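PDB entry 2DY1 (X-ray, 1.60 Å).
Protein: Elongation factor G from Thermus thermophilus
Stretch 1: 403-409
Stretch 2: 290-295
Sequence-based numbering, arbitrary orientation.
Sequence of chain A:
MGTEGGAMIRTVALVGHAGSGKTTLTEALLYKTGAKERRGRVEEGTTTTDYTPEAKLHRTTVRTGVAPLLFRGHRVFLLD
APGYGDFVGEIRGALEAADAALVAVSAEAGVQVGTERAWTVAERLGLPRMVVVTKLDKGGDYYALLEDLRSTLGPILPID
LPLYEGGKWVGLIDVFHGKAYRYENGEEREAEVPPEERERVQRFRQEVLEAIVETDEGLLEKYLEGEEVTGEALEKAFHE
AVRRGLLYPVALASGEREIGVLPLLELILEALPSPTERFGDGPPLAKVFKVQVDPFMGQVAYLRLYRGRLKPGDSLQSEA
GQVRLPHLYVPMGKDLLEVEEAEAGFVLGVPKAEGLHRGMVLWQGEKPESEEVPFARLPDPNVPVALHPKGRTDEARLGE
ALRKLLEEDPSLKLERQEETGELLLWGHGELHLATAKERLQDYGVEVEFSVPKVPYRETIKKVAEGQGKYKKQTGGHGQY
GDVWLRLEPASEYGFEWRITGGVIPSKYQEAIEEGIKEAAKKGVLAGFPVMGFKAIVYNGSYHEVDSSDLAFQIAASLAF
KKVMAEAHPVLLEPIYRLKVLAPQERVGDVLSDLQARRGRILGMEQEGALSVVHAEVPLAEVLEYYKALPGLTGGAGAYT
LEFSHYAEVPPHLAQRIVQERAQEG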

# COMPACT_ATOMS: atom_id res chain seq x y z
N ARG A 403 1.56 -18.96 -0.30
CA ARG A 403 2.95 -18.63 0.02
C ARG A 403 3.54 -17.78 -1.13
O ARG A 403 4.17 -16.74 -0.89
CB ARG A 403 3.78 -19.90 0.19
CG ARG A 403 5.21 -19.62 0.70
CD ARG A 403 6.10 -20.86 0.57
NE ARG A 403 6.36 -21.18 -0.84
CZ ARG A 403 7.12 -20.44 -1.64
NH1 ARG A 403 7.72 -19.35 -1.18
NH2 ARG A 403 7.24 -20.76 -2.92
N LYS A 404 3.34 -18.24 -2.36
CA LYS A 404 3.83 -17.52 -3.54
C LYS A 404 3.20 -16.12 -3.63
O LYS A 404 3.87 -15.13 -3.90
CB LYS A 404 3.49 -18.28 -4.83
CG LYS A 404 4.28 -19.57 -5.07
CD LYS A 404 3.95 -20.08 -6.48
CE LYS A 404 4.77 -21.31 -6.84
NZ LYS A 404 4.30 -22.52 -6.11
N LEU A 405 1.89 -16.06 -3.41
CA LEU A 405 1.18 -14.79 -3.49
C LEU A 405 1.72 -13.77 -2.51
O LEU A 405 1.89 -12.59 -2.86
CB LEU A 405 -0.31 -15.01 -3.22
CG LEU A 405 -1.20 -13.75 -3.26
CD1 LEU A 405 -1.36 -13.32 -4.73
CD2 LEU A 405 -2.56 -14.02 -2.63
N LEU A 406 1.98 -14.19 -1.27
CA LEU A 406 2.48 -13.26 -0.26
C LEU A 406 3.95 -12.92 -0.46
O LEU A 406 4.41 -11.89 0.01
CB LEU A 406 2.20 -13.79 1.16
CG LEU A 406 0.85 -13.45 1.82
CD1 LEU A 406 0.85 -11.99 2.25
CD2 LEU A 406 -0.32 -13.72 0.87
N GLU A 407 4.70 -13.79 -1.14
CA GLU A 407 6.10 -13.46 -1.44
C GLU A 407 6.08 -12.34 -2.46
O GLU A 407 6.84 -11.36 -2.36
CB GLU A 407 6.84 -14.63 -2.10
CG GLU A 407 7.41 -15.63 -1.17
CD GLU A 407 8.43 -15.04 -0.22
OE1 GLU A 407 9.27 -14.19 -0.64
OE2 GLU A 407 8.40 -15.44 0.95
N GLU A 408 5.23 -12.49 -3.47
CA GLU A 408 5.13 -11.51 -4.52
C GLU A 408 4.48 -10.24 -4.02
O GLU A 408 4.87 -9.13 -4.41
CB GLU A 408 4.32 -12.13 -5.68
CG GLU A 408 4.16 -11.29 -6.89
CD GLU A 408 3.49 -12.07 -8.00
OE1 GLU A 408 4.19 -12.77 -8.77
OE2 GLU A 408 2.25 -11.96 -8.09
N ASP A 409 3.52 -10.37 -3.10
CA ASP A 409 2.82 -9.19 -2.62
C ASP A 409 2.65 -9.13 -1.12
O ASP A 409 1.64 -9.54 -0.56
CB ASP A 409 1.44 -9.11 -3.30
CG ASP A 409 0.69 -7.85 -2.96
OD1 ASP A 409 1.22 -6.95 -2.25
OD2 ASP A 409 -0.46 -7.74 -3.41
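Stretch 2, residues 290-295: KVQVDP

The packing of an extended strand against the last turns of a helix illustrates how one buried acidic side chain can accept a hydrogen bond from a strand backbone. In elongation factor G, the strand that enters at Lys290 runs past the end of a helix whose last residue is Glu408; both begin earlier in the chain. Their N-to-C directions are 148° apart, closer to antiparallel than to parallel, and the axes approach to 7.3 Å. The backbones come nearest at Glu408 and Val291, whose CA atoms are 5.0 Å apart.

Alternation sets the CA-to-CB bonds: Val291 and Val293 toward the helix, Gln292 and Asp294 away, although the ends of the latter two come nearer. Val293 packs through CG1 against CD of Lys404 at 3.8 Å and through CG2 against CB of Glu407 at 4.1 Å, so the aliphatic part of a lysine serves as a nonpolar surface. Two residues earlier, CB of Val291 lies 3.6 Å from the backbone O of Glu407.

Polar contact centres on Glu408. Its side chain, extended with chi1 and chi2 both t, reaches along the strand, and its OE1 accepts a hydrogen bond from N of Val293 at 2.8 Å; the angle of 171° at the hydrogen makes this bond almost linear. CA of Glu408 also makes a CA-H...O contact with O of Val291 at 3.6 Å. The same OE1 of Glu408 lies 4.2 Å from OD2 of Asp294, a proximity of like charges. That OD2 accepts a hydrogen bond from NE2 of Gln292 at 2.9 Å.

Water completes the match. One molecule accepts from N of Val291 at 2.9 Å and donates to O of Glu408 at 2.8 Å, linking the two backbones where they are nearest. Altogether, the two stretches bury 325 Å².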

# COMPACT_ATOMS: atom_id res chain seq x y z
N LYS A 290 11.28 -5.41 -4.73
CA LYS A 290 10.07 -6.16 -5.10
C LYS A 290 10.43 -7.56 -5.53
O LYS A 290 11.60 -7.86 -5.85
CB LYS A 290 9.28 -5.48 -6.24
CG LYS A 290 9.96 -5.52 -7.59
CD LYS A 290 9.03 -5.13 -8.75
CE LYS A 290 8.17 -6.34 -9.16
NZ LYS A 290 6.99 -5.95 -10.02
N VAL A 291 9.41 -8.40 -5.59
CA VAL A 291 9.60 -9.79 -5.96
C VAL A 291 8.47 -10.22 -6.90
O VAL A 291 7.34 -9.75 -6.73
CB VAL A 291 9.52 -10.69 -4.70
CG1 VAL A 291 9.39 -12.16 -5.10
CG2 VAL A 291 10.78 -10.50 -3.84
N GLN A 292 8.80 -11.00 -7.92
CA GLN A 292 7.76 -11.60 -8.78
C GLN A 292 7.89 -13.10 -8.61
O GLN A 292 8.98 -13.61 -8.40
CB GLN A 292 7.98 -11.33 -10.27
CG GLN A 292 7.63 -9.95 -10.78
CD GLN A 292 6.17 -9.59 -10.53
OE1 GLN A 292 5.87 -8.63 -9.83
NE2 GLN A 292 5.26 -10.37 -11.13
N VAL A 293 6.77 -13.83 -8.69
CA VAL A 293 6.83 -15.30 -8.70
C VAL A 293 5.87 -15.60 -9.87
O VAL A 293 4.73 -16.03 -9.67
CB VAL A 293 6.31 -15.95 -7.38
CG1 VAL A 293 6.55 -17.46 -7.41
CG2 VAL A 293 7.02 -15.37 -6.17
N ASP A 294 6.32 -15.29 -11.08
CA ASP A 294 5.50 -15.47 -12.29
C ASP A 294 5.38 -16.95 -12.64
O ASP A 294 6.35 -17.69 -12.56
CB ASP A 294 6.14 -14.75 -13.50
CG ASP A 294 6.10 -13.23 -13.39
OD1 ASP A 294 7.03 -12.56 -13.90
OD2 ASP A 294 5.14 -12.68 -12.81
N PRO A 295 4.18 -17.39 -13.03
CA PRO A 295 4.03 -18.81 -13.37
C PRO A 295 5.08 -19.26 -14.39
O PRO A 295 5.35 -18.55 -15.38
CB PRO A 295 2.62 -18.88 -13.95
CG PRO A 295 1.89 -17.84 -13.16
CD PRO A 295 2.89 -16.69 -13.11
O HOH W 1 7.22 -7.63 -3.90
O HOH W 2 2.29 -10.28 -10.29